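Local coordinates for uncharacterized protein Atu1656/AGR_C_3050 (Agrobacterium tumefaciens, PDB 2OJH), which is of unknown function but belongs to the TolB family and folds as a six-bladed beta-propeller, at residues F27-R32 with D284-V289; P47-D52 with W279-D284; T80-I85 with G120-M125; Y99-K104 with Y113-T118. All coordinates share one frame; numbering follows the deposited sequence. Where two conformers were deposited one is given.

Contact 1 (F27-R32 with D284-V289); sequences FNIRTR and DEFAYV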
loop_
_atom_site.group_PDB
_atom_site.type_symbol
_atom_site.label_atom_id
_atom_site.label_comp_id
_atom_site.label_asym_id
_atom_site.label_seq_id
_atom_site.Cartn_x
_atom_site.Cartn_y
_atom_site.Cartn_z
ATOM N N PHE A 27 12.940 -8.247 0.283
ATOM C CA PHE A 27 14.258 -7.645 0.413
ATOM C C PHE A 27 14.444 -7.348 1.894
ATOM O O PHE A 27 13.545 -6.786 2.560
ATOM C CB PHE A 27 14.329 -6.356 -0.378
ATOM C CG PHE A 27 15.690 -5.707 -0.393
ATOM C CD1 PHE A 27 16.663 -6.145 -1.263
ATOM C CD2 PHE A 27 15.971 -4.620 0.445
ATOM C CE1 PHE A 27 17.949 -5.543 -1.288
ATOM C CE2 PHE A 27 17.204 -4.010 0.432
ATOM C CZ PHE A 27 18.211 -4.464 -0.449
ATOM N N ASN A 28 15.610 -7.736 2.399
ATOM C CA ASN A 28 15.959 -7.495 3.784
ATOM C C ASN A 28 16.829 -6.248 3.802
ATOM O O ASN A 28 17.908 -6.232 3.222
ATOM C CB ASN A 28 16.672 -8.717 4.381
ATOM C CG ASN A 28 17.049 -8.522 5.854
ATOM O OD1 ASN A 28 17.654 -7.517 6.216
ATOM N ND2 ASN A 28 16.699 -9.498 6.705
ATOM N N ILE A 29 16.353 -5.186 4.451
ATOM C CA ILE A 29 17.106 -3.943 4.472
ATOM C C ILE A 29 18.306 -3.937 5.426
ATOM O O ILE A 29 19.164 -3.061 5.328
ATOM C CB ILE A 29 16.205 -2.703 4.761
ATOM C CG1 ILE A 29 15.631 -2.742 6.191
ATOM C CG2 ILE A 29 15.097 -2.551 3.688
ATOM C CD1 ILE A 29 15.254 -1.292 6.744
ATOM N N ARG A 30 18.375 -4.907 6.333
ATOM C CA ARG A 30 19.508 -5.001 7.250
ATOM C C ARG A 30 20.721 -5.689 6.600
ATOM O O ARG A 30 21.842 -5.208 6.688
ATOM C CB ARG A 30 19.089 -5.744 8.533
ATOM C CG ARG A 30 17.829 -5.169 9.197
ATOM C CD ARG A 30 17.923 -3.652 9.409
ATOM N NE ARG A 30 16.701 -3.131 10.019
ATOM C CZ ARG A 30 16.415 -1.843 10.165
ATOM N NH1 ARG A 30 17.263 -0.906 9.746
ATOM N NH2 ARG A 30 15.275 -1.486 10.739
ATOM N N THR A 31 20.475 -6.820 5.951
ATOM C CA THR A 31 21.522 -7.635 5.327
ATOM C C THR A 31 21.677 -7.285 3.843
ATOM O O THR A 31 22.657 -7.676 3.206
ATOM C CB THR A 31 21.181 -9.111 5.424
ATOM O OG1 THR A 31 19.987 -9.339 4.682
ATOM C CG2 THR A 31 20.958 -9.548 6.882
ATOM N N ARG A 32 20.697 -6.563 3.309
ATOM C CA ARG A 32 20.627 -6.148 1.908
ATOM C C ARG A 32 20.593 -7.361 0.956
ATOM O O ARG A 32 21.148 -7.336 -0.135
ATOM C CB ARG A 32 21.734 -5.129 1.568
ATOM C CG ARG A 32 21.663 -3.816 2.408
ATOM C CD ARG A 32 20.472 -2.974 1.997
ATOM N NE ARG A 32 20.176 -1.849 2.887
ATOM C CZ ARG A 32 20.454 -0.581 2.608
ATOM N NH1 ARG A 32 21.062 -0.260 1.473
ATOM N NH2 ARG A 32 20.133 0.371 3.479
ATOM N N ASP A 284 12.486 -5.497 9.273
ATOM C CA ASP A 284 13.789 -5.691 8.618
ATOM C C ASP A 284 13.653 -6.026 7.146
ATOM O O ASP A 284 14.630 -5.927 6.396
ATOM C CB ASP A 284 14.574 -6.808 9.298
ATOM C CG ASP A 284 14.862 -6.491 10.764
ATOM O OD1 ASP A 284 15.086 -5.303 11.096
ATOM O OD2 ASP A 284 14.855 -7.430 11.558
ATOM N N GLU A 285 12.448 -6.408 6.742
ATOM C CA GLU A 285 12.234 -6.887 5.375
ATOM C C GLU A 285 10.925 -6.356 4.848
ATOM O O GLU A 285 9.985 -6.137 5.622
ATOM C CB GLU A 285 12.178 -8.423 5.325
ATOM C CG GLU A 285 13.396 -9.082 5.897
ATOM C CD GLU A 285 13.374 -10.602 5.832
ATOM O OE1 GLU A 285 12.318 -11.221 6.058
ATOM O OE2 GLU A 285 14.457 -11.161 5.601
ATOM N N PHE A 286 10.867 -6.137 3.541
ATOM C CA PHE A 286 9.573 -5.843 2.921
ATOM C C PHE A 286 9.318 -6.733 1.695
ATOM O O PHE A 286 10.277 -7.183 1.033
ATOM C CB PHE A 286 9.479 -4.342 2.590
ATOM C CG PHE A 286 10.497 -3.883 1.595
ATOM C CD1 PHE A 286 10.248 -4.054 0.247
ATOM C CD2 PHE A 286 11.684 -3.253 2.005
ATOM C CE1 PHE A 286 11.158 -3.659 -0.704
ATOM C CE2 PHE A 286 12.623 -2.830 1.054
ATOM C CZ PHE A 286 12.368 -3.026 -0.295
ATOM N N ALA A 287 8.032 -6.983 1.391
ATOM C CA ALA A 287 7.619 -7.723 0.210
ATOM C C ALA A 287 7.299 -6.740 -0.932
ATOM O O ALA A 287 6.894 -5.598 -0.680
ATOM C CB ALA A 287 6.373 -8.622 0.540
ATOM N N TYR A 288 7.523 -7.186 -2.167
ATOM C CA TYR A 288 7.288 -6.381 -3.374
ATOM C C TYR A 288 7.138 -7.317 -4.590
ATOM O O TYR A 288 7.463 -8.515 -4.505
ATOM C CB TYR A 288 8.421 -5.352 -3.578
ATOM C CG TYR A 288 9.756 -5.992 -3.882
ATOM C CD1 TYR A 288 10.553 -6.515 -2.854
ATOM C CD2 TYR A 288 10.215 -6.101 -5.211
ATOM C CE1 TYR A 288 11.776 -7.149 -3.144
ATOM C CE2 TYR A 288 11.423 -6.730 -5.505
ATOM C CZ TYR A 288 12.202 -7.228 -4.463
ATOM O OH TYR A 288 13.368 -7.865 -4.742
ATOM N N VAL A 289 6.626 -6.796 -5.708
ATOM C CA VAL A 289 6.531 -7.584 -6.937
ATOM C C VAL A 289 7.370 -6.924 -7.997
ATOM O O VAL A 289 7.213 -5.740 -8.252
ATOM C CB VAL A 289 5.082 -7.730 -7.474
ATOM C CG1 VAL A 289 5.002 -8.822 -8.581
ATOM C CG2 VAL A 289 4.098 -8.068 -6.321
HETATM O O HOH W 1 13.671 -3.816 12.704
#
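F27 and F286 form an antiparallel hydrogen-bonded pair, with N28 and E285 the non-hydrogen-bonded pair beside it. F27 N donates to F286 O at 3.0 Å and F286 N to F27 O at 2.9 Å. I29 N bonds to D284 O (2.7 Å) where the chain leaves the strand. On the face bearing N28 and E285, N28 CG is anti to the backbone N (chi1 -179°), and the amide it carries stands almost perpendicular to the E285 carboxylate. N28 ND2 donates to E285 OE2 over 3.0 Å, meeting it on the anti side and out of the carboxylate plane. The other end of that amide turns on its own chain: N28 OD1 accepts from R30 N in the carbonyl plane, an Asx turn, and from T31 N above it, an Asx motif. Joining a strand from the start of the chain to one from its end is the velcro closure of beta-propellers; here strands 285-291, 22-28 and 33-40 make up the closing blade. On the opposite face F27 CB lies over the F286 ring, 4.2 Å from its centroid, while the two rings meet obliquely. I29 CG2 reaches the edge of the F286 ring at CE2 (3.6 Å). W279 meets F286 edge-to-face. Toward solvent, R30 NE makes a nearly straight salt bridge to D284 OD1 (2.9 Å, 167°), with I29 CD1 over the centre of one guanidinium face. D229 holds R30 NH1, and a water donates to D284 OD1.

Contact 2 (P47-D52 with W279-D284); sequences PNWSPD and WSPDGD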
loop_
_atom_site.group_PDB
_atom_site.type_symbol
_atom_site.label_atom_id
_atom_site.label_comp_id
_atom_site.label_asym_id
_atom_site.label_seq_id
_atom_site.Cartn_x
_atom_site.Cartn_y
_atom_site.Cartn_z
ATOM N N PRO A 47 1.741 -6.834 -2.349
ATOM C CA PRO A 47 1.736 -7.715 -1.174
ATOM C C PRO A 47 1.631 -6.955 0.170
ATOM O O PRO A 47 2.281 -5.906 0.352
ATOM C CB PRO A 47 3.093 -8.435 -1.291
ATOM C CG PRO A 47 3.980 -7.454 -2.011
ATOM C CD PRO A 47 3.061 -6.776 -3.009
ATOM N N ASN A 48 0.793 -7.484 1.069
ATOM C CA ASN A 48 0.880 -7.227 2.516
ATOM C C ASN A 48 1.603 -8.403 3.173
ATOM O O ASN A 48 1.653 -9.505 2.620
ATOM C CB ASN A 48 -0.516 -7.242 3.191
ATOM C CG ASN A 48 -1.501 -6.270 2.589
ATOM O OD1 ASN A 48 -2.595 -6.668 2.206
ATOM N ND2 ASN A 48 -1.134 -4.992 2.498
ATOM N N TRP A 49 2.124 -8.180 4.380
ATOM C CA TRP A 49 2.791 -9.230 5.121
ATOM C C TRP A 49 2.040 -9.419 6.407
ATOM O O TRP A 49 1.837 -8.447 7.140
ATOM C CB TRP A 49 4.226 -8.792 5.418
ATOM C CG TRP A 49 5.208 -9.911 5.741
ATOM C CD1 TRP A 49 5.018 -10.999 6.579
ATOM C CD2 TRP A 49 6.557 -10.003 5.261
ATOM N NE1 TRP A 49 6.184 -11.748 6.645
ATOM C CE2 TRP A 49 7.139 -11.152 5.849
ATOM C CE3 TRP A 49 7.344 -9.195 4.411
ATOM C CZ2 TRP A 49 8.472 -11.540 5.584
ATOM C CZ3 TRP A 49 8.658 -9.584 4.147
ATOM C CH2 TRP A 49 9.208 -10.743 4.739
ATOM N N SER A 50 1.629 -10.649 6.683
ATOM C CA SER A 50 0.821 -10.949 7.851
ATOM C C SER A 50 1.539 -10.592 9.153
ATOM O O SER A 50 2.762 -10.713 9.245
ATOM C CB SER A 50 0.400 -12.412 7.843
ATOM O OG SER A 50 1.425 -13.282 8.274
ATOM N N PRO A 51 0.782 -10.111 10.160
ATOM C CA PRO A 51 1.412 -9.703 11.413
ATOM C C PRO A 51 2.067 -10.826 12.182
ATOM O O PRO A 51 2.931 -10.548 12.999
ATOM C CB PRO A 51 0.255 -9.094 12.225
ATOM C CG PRO A 51 -0.798 -8.839 11.282
ATOM C CD PRO A 51 -0.661 -9.831 10.168
ATOM N N ASP A 52 1.672 -12.073 11.936
ATOM C CA ASP A 52 2.381 -13.206 12.522
ATOM C C ASP A 52 3.591 -13.648 11.679
ATOM O O ASP A 52 4.268 -14.596 12.020
ATOM C CB ASP A 52 1.444 -14.390 12.806
ATOM C CG ASP A 52 0.862 -15.013 11.547
ATOM O OD1 ASP A 52 1.265 -14.642 10.425
ATOM O OD2 ASP A 52 -0.012 -15.903 11.679
ATOM N N TRP A 279 5.579 -4.264 4.845
ATOM C CA TRP A 279 6.704 -4.602 5.721
ATOM C C TRP A 279 6.370 -5.848 6.489
ATOM O O TRP A 279 5.212 -6.040 6.937
ATOM C CB TRP A 279 6.982 -3.465 6.727
ATOM C CG TRP A 279 7.681 -2.254 6.134
ATOM C CD1 TRP A 279 7.109 -1.126 5.627
ATOM C CD2 TRP A 279 9.092 -2.103 5.970
ATOM N NE1 TRP A 279 8.095 -0.257 5.166
ATOM C CE2 TRP A 279 9.320 -0.835 5.396
ATOM C CE3 TRP A 279 10.193 -2.905 6.300
ATOM C CZ2 TRP A 279 10.612 -0.379 5.098
ATOM C CZ3 TRP A 279 11.474 -2.442 6.022
ATOM C CH2 TRP A 279 11.669 -1.206 5.423
ATOM N N SER A 280 7.381 -6.692 6.666
ATOM C CA SER A 280 7.357 -7.726 7.706
ATOM C C SER A 280 7.108 -7.064 9.067
ATOM O O SER A 280 7.523 -5.914 9.297
ATOM C CB SER A 280 8.723 -8.404 7.735
ATOM O OG SER A 280 8.815 -9.251 8.850
ATOM N N PRO A 281 6.452 -7.787 9.990
ATOM C CA PRO A 281 6.212 -7.207 11.307
ATOM C C PRO A 281 7.510 -6.899 12.048
ATOM O O PRO A 281 7.504 -6.054 12.939
ATOM C CB PRO A 281 5.408 -8.293 12.032
ATOM C CG PRO A 281 5.697 -9.539 11.319
ATOM C CD PRO A 281 5.913 -9.157 9.881
ATOM N N ASP A 282 8.613 -7.562 11.690
ATOM C CA ASP A 282 9.916 -7.285 12.312
ATOM C C ASP A 282 10.612 -6.018 11.799
ATOM O O ASP A 282 11.647 -5.633 12.337
ATOM C CB ASP A 282 10.867 -8.493 12.206
ATOM C CG ASP A 282 11.320 -8.802 10.757
ATOM O OD1 ASP A 282 11.310 -7.917 9.850
ATOM O OD2 ASP A 282 11.732 -9.967 10.530
ATOM N N GLY A 283 10.082 -5.406 10.743
ATOM C CA GLY A 283 10.662 -4.157 10.219
ATOM C C GLY A 283 12.026 -4.272 9.541
ATOM O O GLY A 283 12.645 -3.248 9.212
ATOM N N ASP A 284 12.486 -5.497 9.273
ATOM C CA ASP A 284 13.789 -5.691 8.618
ATOM C C ASP A 284 13.653 -6.026 7.146
ATOM O O ASP A 284 14.630 -5.927 6.396
ATOM C CB ASP A 284 14.574 -6.808 9.298
ATOM C CG ASP A 284 14.862 -6.491 10.764
ATOM O OD1 ASP A 284 15.086 -5.303 11.096
ATOM O OD2 ASP A 284 14.855 -7.430 11.558
HETATM O O HOH W 2 2.555 -5.700 5.614
HETATM O O HOH W 3 3.125 -6.998 9.147
#
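W279 O, which W49 CB approaches to 3.3 Å, is where two water molecules and a tryptophan side chain converge. One water donates both to W49 O (2.8 Å) and to W279 O. The second accepts a hydrogen bond from W49 N (2.8 Å) and lies 3.0 Å from W279 O. The main chains are thus linked through water, with no direct hydrogen bond between the segments. Both segments carry Trp-Ser-Pro-Asp, running on into glycine; the Ser-Pro-Asp-Gly part recurs in most blades of this propeller at the turn between the first two strands. Here the copies from the first and last portions of the chain meet at neighbouring blades, the tryptophan of one lying under the serine and proline of the other. W49 CG, anti to the backbone N (chi1 -159°), comes up against S280 CA, and the indole lies with one face against S280 and P281. S280 CB sits over the centre of its six-membered ring, 3.5 Å from the centroid and 4° off the normal, and P281 CD covers the five-membered ring. The pyrrolidine of P281 also runs past carbonyls, bringing P281 CG 3.4 Å from P51 O. W49 NE1 is bonded to G53 O, within its own turn. Across the contact, S280 to G283 form a type I turn, and D282 OD1 accepts from D284 N (2.8 Å) from above the carboxylate plane, an Asx turn.

Contact 3 (T80-I85 with G120-M125); sequences TGFATI and GTPRLM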
loop_
_atom_site.group_PDB
_atom_site.type_symbol
_atom_site.label_atom_id
_atom_site.label_comp_id
_atom_site.label_asym_id
_atom_site.label_seq_id
_atom_site.Cartn_x
_atom_site.Cartn_y
_atom_site.Cartn_z
ATOM N N THR A 80 -13.723 -13.636 -0.231
ATOM C CA THR A 80 -14.085 -12.226 -0.058
ATOM C C THR A 80 -15.590 -12.044 -0.350
ATOM O O THR A 80 -16.065 -10.934 -0.550
ATOM C CB THR A 80 -13.250 -11.297 -0.983
ATOM O OG1 THR A 80 -13.254 -11.826 -2.315
ATOM C CG2 THR A 80 -11.793 -11.185 -0.505
ATOM N N GLY A 81 -16.339 -13.143 -0.354
ATOM C CA GLY A 81 -17.754 -13.125 -0.749
ATOM C C GLY A 81 -17.987 -12.414 -2.076
ATOM O O GLY A 81 -17.303 -12.713 -3.069
ATOM N N PHE A 82 -18.925 -11.461 -2.091
ATOM C CA PHE A 82 -19.353 -10.823 -3.339
ATOM C C PHE A 82 -18.225 -9.982 -3.914
ATOM O O PHE A 82 -18.296 -9.549 -5.056
ATOM C CB PHE A 82 -20.613 -9.957 -3.147
ATOM C CG PHE A 82 -20.412 -8.789 -2.218
ATOM C CD1 PHE A 82 -19.693 -7.676 -2.633
ATOM C CD2 PHE A 82 -20.938 -8.807 -0.938
ATOM C CE1 PHE A 82 -19.481 -6.596 -1.792
ATOM C CE2 PHE A 82 -20.751 -7.727 -0.088
ATOM C CZ PHE A 82 -20.005 -6.620 -0.519
ATOM N N ALA A 83 -17.197 -9.742 -3.117
ATOM C CA ALA A 83 -16.167 -8.747 -3.497
ATOM C C ALA A 83 -15.121 -9.356 -4.420
ATOM O O ALA A 83 -14.024 -9.715 -3.985
ATOM C CB ALA A 83 -15.500 -8.177 -2.262
ATOM N N THR A 84 -15.466 -9.506 -5.693
ATOM C CA THR A 84 -14.600 -10.244 -6.609
ATOM C C THR A 84 -13.956 -9.306 -7.621
ATOM O O THR A 84 -13.411 -9.755 -8.643
ATOM C CB THR A 84 -15.390 -11.268 -7.370
ATOM O OG1 THR A 84 -16.492 -10.612 -8.017
ATOM C CG2 THR A 84 -15.933 -12.354 -6.415
ATOM N N ILE A 85 -14.046 -8.005 -7.365
ATOM C CA ILE A 85 -13.327 -7.044 -8.171
ATOM C C ILE A 85 -12.558 -6.140 -7.208
ATOM O O ILE A 85 -12.787 -4.915 -7.158
ATOM C CB ILE A 85 -14.225 -6.211 -9.134
ATOM C CG1 ILE A 85 -15.166 -7.093 -9.960
ATOM C CG2 ILE A 85 -13.342 -5.426 -10.114
ATOM C CD1 ILE A 85 -16.313 -6.296 -10.699
ATOM N N GLY A 120 -14.890 -14.338 4.482
ATOM C CA GLY A 120 -16.303 -14.117 4.774
ATOM C C GLY A 120 -16.879 -12.903 4.062
ATOM O O GLY A 120 -16.343 -12.440 3.036
ATOM N N THR A 121 -17.910 -12.329 4.667
ATOM C CA THR A 121 -18.769 -11.302 4.067
ATOM C C THR A 121 -18.236 -9.921 4.338
ATOM O O THR A 121 -18.153 -9.522 5.502
ATOM C CB THR A 121 -20.166 -11.400 4.676
ATOM O OG1 THR A 121 -20.605 -12.744 4.519
ATOM C CG2 THR A 121 -21.165 -10.454 4.010
ATOM N N PRO A 122 -17.896 -9.172 3.270
ATOM C CA PRO A 122 -17.386 -7.827 3.489
ATOM C C PRO A 122 -18.376 -6.861 4.128
ATOM O O PRO A 122 -19.557 -6.857 3.778
ATOM C CB PRO A 122 -17.063 -7.336 2.064
ATOM C CG PRO A 122 -16.969 -8.562 1.221
ATOM C CD PRO A 122 -17.967 -9.508 1.831
ATOM N N ARG A 123 -17.889 -6.054 5.054
ATOM C CA ARG A 123 -18.684 -5.028 5.704
ATOM C C ARG A 123 -18.302 -3.660 5.133
ATOM O O ARG A 123 -17.171 -3.256 5.269
ATOM C CB ARG A 123 -18.414 -5.071 7.214
ATOM C CG ARG A 123 -18.930 -6.326 7.944
ATOM C CD ARG A 123 -18.122 -6.638 9.239
ATOM N NE ARG A 123 -17.594 -5.416 9.869
ATOM C CZ ARG A 123 -16.421 -5.314 10.501
ATOM N NH1 ARG A 123 -15.600 -6.352 10.608
ATOM N NH2 ARG A 123 -16.056 -4.149 11.022
ATOM N N LEU A 124 -19.252 -2.956 4.500
ATOM C CA LEU A 124 -18.964 -1.641 3.858
ATOM C C LEU A 124 -18.579 -0.585 4.882
ATOM O O LEU A 124 -19.308 -0.379 5.884
ATOM C CB LEU A 124 -20.172 -1.120 3.015
ATOM C CG LEU A 124 -19.985 0.213 2.276
ATOM C CD1 LEU A 124 -18.905 0.145 1.181
ATOM C CD2 LEU A 124 -21.320 0.688 1.710
HETATM N N MSE A 125 -17.460 0.088 4.616
HETATM C CA MSE A 125 -16.981 1.148 5.475
HETATM C C MSE A 125 -17.288 2.522 4.902
HETATM O O MSE A 125 -17.686 3.424 5.639
HETATM C CB MSE A 125 -15.466 1.052 5.692
HETATM C CG MSE A 125 -14.937 -0.086 6.504
HETATM SE SE MSE A 125 -15.799 -0.241 8.253
HETATM C CE MSE A 125 -16.957 -1.746 8.027
#
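A type II' turn, T80 to A83, packs against the ring of P122; the contact belongs to the outer connection between two blades of the propeller, where the loop after strand 76-77 meets the lead into strand 123-124. The turn is closed by A83 N donating to T80 O (3.0 Å), and T80 OG1 bonds to A83 O (2.8 Å) from above the carbonyl plane. P122 leads with CG, which lies 3.1 Å from T80 O and 3.8 Å from A83 CB. The F82 side chain slides past the proline in the opposite direction. F82 CG sits between the backbone N and the carbonyl carbon (chi1 63°), and the ring it carries turns one face to the proline. P122 CG lies over that face, offset toward the rim, 4.2 Å from the centroid. F82 CE2 meets P122 CD at 3.8 Å. Y113 meets the F82 ring edge-to-face. G120 is tied by backbone bonding to D79, just before the turn. Between the segments no hydrogen bond forms; the proline has no N-H to donate, and its ring meets the turn through C-H groups, at an aromatic face, a methyl and a carbonyl oxygen that already accepts from A83 N, so the contact probably depends on shape more than on directional bonding.

Contact 4 (Y99-K104 with Y113-T118); sequences YAISDK and YLLPST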
loop_
_atom_site.group_PDB
_atom_site.type_symbol
_atom_site.label_atom_id
_atom_site.label_comp_id
_atom_site.label_asym_id
_atom_site.label_seq_id
_atom_site.Cartn_x
_atom_site.Cartn_y
_atom_site.Cartn_z
ATOM N N TYR A 99 -9.150 -8.253 7.364
ATOM C CA TYR A 99 -8.650 -7.700 6.118
ATOM C C TYR A 99 -9.468 -6.470 5.737
ATOM O O TYR A 99 -10.666 -6.395 5.990
ATOM C CB TYR A 99 -8.769 -8.731 4.987
ATOM C CG TYR A 99 -7.881 -9.952 5.073
ATOM C CD1 TYR A 99 -6.784 -10.005 5.943
ATOM C CD2 TYR A 99 -8.108 -11.044 4.238
ATOM C CE1 TYR A 99 -5.961 -11.150 6.008
ATOM C CE2 TYR A 99 -7.299 -12.193 4.296
ATOM C CZ TYR A 99 -6.223 -12.233 5.175
ATOM O OH TYR A 99 -5.424 -13.356 5.219
ATOM N N ALA A 100 -8.811 -5.505 5.120
ATOM C CA ALA A 100 -9.502 -4.400 4.508
ATOM C C ALA A 100 -9.247 -4.490 3.009
ATOM O O ALA A 100 -8.082 -4.707 2.573
ATOM C CB ALA A 100 -8.991 -3.098 5.073
ATOM N N ILE A 101 -10.315 -4.344 2.220
ATOM C CA ILE A 101 -10.207 -4.448 0.745
ATOM C C ILE A 101 -10.896 -3.259 0.115
ATOM O O ILE A 101 -11.704 -2.583 0.768
ATOM C CB ILE A 101 -10.855 -5.753 0.208
ATOM C CG1 ILE A 101 -12.332 -5.805 0.604
ATOM C CG2 ILE A 101 -10.128 -7.009 0.776
ATOM C CD1 ILE A 101 -13.110 -7.084 0.099
ATOM N N SER A 102 -10.590 -2.991 -1.150
ATOM C CA SER A 102 -11.217 -1.930 -1.879
ATOM C C SER A 102 -11.802 -2.594 -3.135
ATOM O O SER A 102 -11.056 -3.095 -3.977
ATOM C CB SER A 102 -10.170 -0.881 -2.261
ATOM O OG SER A 102 -9.522 -0.373 -1.101
ATOM N N ASP A 103 -13.124 -2.624 -3.239
ATOM C CA ASP A 103 -13.796 -3.420 -4.260
ATOM C C ASP A 103 -14.863 -2.612 -5.032
ATOM O O ASP A 103 -15.444 -1.658 -4.500
ATOM C CB ASP A 103 -14.435 -4.635 -3.595
ATOM C CG ASP A 103 -15.253 -5.447 -4.561
ATOM O OD1 ASP A 103 -14.648 -6.278 -5.280
ATOM O OD2 ASP A 103 -16.495 -5.261 -4.606
ATOM N N LYS A 104 -15.133 -3.007 -6.278
ATOM C CA LYS A 104 -16.091 -2.261 -7.080
ATOM C C LYS A 104 -17.319 -3.023 -7.582
ATOM O O LYS A 104 -18.012 -2.538 -8.464
ATOM C CB LYS A 104 -15.396 -1.511 -8.225
ATOM C CG LYS A 104 -14.782 -2.362 -9.278
ATOM C CD LYS A 104 -13.852 -1.513 -10.196
ATOM C CE LYS A 104 -14.577 -1.055 -11.461
ATOM N NZ LYS A 104 -13.604 -0.535 -12.493
ATOM N N TYR A 113 -14.067 -2.080 2.305
ATOM C CA TYR A 113 -14.788 -3.024 3.191
ATOM C C TYR A 113 -13.793 -3.646 4.168
ATOM O O TYR A 113 -12.594 -3.685 3.890
ATOM C CB TYR A 113 -15.400 -4.164 2.383
ATOM C CG TYR A 113 -16.383 -3.734 1.314
ATOM C CD1 TYR A 113 -15.939 -3.250 0.077
ATOM C CD2 TYR A 113 -17.751 -3.845 1.534
ATOM C CE1 TYR A 113 -16.856 -2.846 -0.901
ATOM C CE2 TYR A 113 -18.674 -3.475 0.569
ATOM C CZ TYR A 113 -18.213 -2.967 -0.644
ATOM O OH TYR A 113 -19.136 -2.599 -1.591
ATOM N N LEU A 114 -14.289 -4.163 5.287
ATOM C CA LEU A 114 -13.506 -5.021 6.183
ATOM C C LEU A 114 -14.146 -6.392 6.141
ATOM O O LEU A 114 -15.343 -6.494 5.917
ATOM C CB LEU A 114 -13.589 -4.534 7.647
ATOM C CG LEU A 114 -13.144 -3.089 7.926
ATOM C CD1 LEU A 114 -13.133 -2.862 9.428
ATOM C CD2 LEU A 114 -11.799 -2.828 7.331
ATOM N N LEU A 115 -13.348 -7.437 6.340
ATOM C CA LEU A 115 -13.866 -8.796 6.451
ATOM C C LEU A 115 -12.949 -9.630 7.368
ATOM O O LEU A 115 -11.834 -9.213 7.662
ATOM C CB LEU A 115 -14.015 -9.447 5.066
ATOM C CG LEU A 115 -12.732 -9.802 4.325
ATOM C CD1 LEU A 115 -12.933 -11.066 3.483
ATOM C CD2 LEU A 115 -12.327 -8.595 3.495
ATOM N N PRO A 116 -13.430 -10.788 7.855
ATOM C CA PRO A 116 -12.504 -11.595 8.660
ATOM C C PRO A 116 -11.277 -12.053 7.854
ATOM O O PRO A 116 -11.389 -12.337 6.656
ATOM C CB PRO A 116 -13.341 -12.814 9.041
ATOM C CG PRO A 116 -14.798 -12.344 8.933
ATOM C CD PRO A 116 -14.758 -11.426 7.735
ATOM N N SER A 117 -10.116 -12.153 8.494
ATOM C CA SER A 117 -8.906 -12.571 7.759
ATOM C C SER A 117 -8.954 -14.046 7.323
ATOM O O SER A 117 -8.184 -14.509 6.473
ATOM C CB SER A 117 -7.671 -12.299 8.595
ATOM O OG SER A 117 -7.737 -13.057 9.765
ATOM N N THR A 118 -9.892 -14.764 7.913
ATOM C CA THR A 118 -10.149 -16.134 7.575
ATOM C C THR A 118 -11.258 -16.265 6.527
ATOM O O THR A 118 -11.766 -17.367 6.275
ATOM C CB THR A 118 -10.565 -16.835 8.831
ATOM O OG1 THR A 118 -11.510 -15.999 9.503
ATOM C CG2 THR A 118 -9.356 -17.007 9.731
HETATM O O HOH W 4 -18.135 -3.280 -4.032
#
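Y99 and L115, then I101 and Y113, are the hydrogen-bonded pairs of the central hairpin in a four-stranded antiparallel propeller blade, the meander 91-92, 98-103, 111-116, 123-124. Each pair is doubly bonded: Y99 N gives to L115 O and L115 N to Y99 O, I101 N gives to Y113 O and Y113 N to I101 O, all four at 2.9 Å. Between them, A100 and L114 face each other as a non-hydrogen-bonded pair, and their main chains bond outward, to G91 and R123 in the flanking strands. The carbonyls of the ladder also receive C-H groups, L114 CA lying 3.2 Å from Y99 O. Polar side chains are served mostly from outside the two segments, partly from the hairpin's own loop (V105, E106). Y99 OH is hydrogen-bonded to Y55 OH and to R66 NE, and the backbone carbonyl S117 O accepts from R66 NH1, so one arginine reaches both residues. S117 OG bonds to G96 O. At the other end, D103 OD1 accepts from I85 N and D103 OD2 from V105 N. A water donates to Y113 OH (2.7 Å) and lies 2.6 Å from D103 OD2, while Y113 OH is also bonded to E106. Past the strand, S117 CA sits squarely over the Y99 ring, 3.5 Å from its centroid, with S117 CB against Y99 CE1. On the face shared by Y99, I101, Y113 and L115, L115 CG sits between the backbone N and the carbonyl carbon (chi1 70°), and its side chain crosses that of I101 at about a right angle, I101 CD1 meeting L115 CD2 at 3.8 Å.

How the contacts relate
Contacts 1 and 2 form one neighbourhood: they share D284, and E285 O of contact 1 lies 2.9 Å from S280 N of contact 2, a probable hydrogen bond. Contacts 3 and 4 form another, their centres 6 Å apart; they touch through backbone and carboxylate bonds and share a sheet through the neighbouring strands 111-116 and 123-124. Contacts 1 and 3 lie on opposite sides of the chain's centre, about 31 Å apart between centres. Contacts 2 and 4 are buried; contacts 1 and 3 are partly so. The two strand pairings, 1 and 4, rest on backbone ladders, one closing the ring, the other within a blade. Contacts 2 and 3 instead set a strand end or strand lead-in against a loop or turn through prolines and aromatic faces, with water bridging in contact 2.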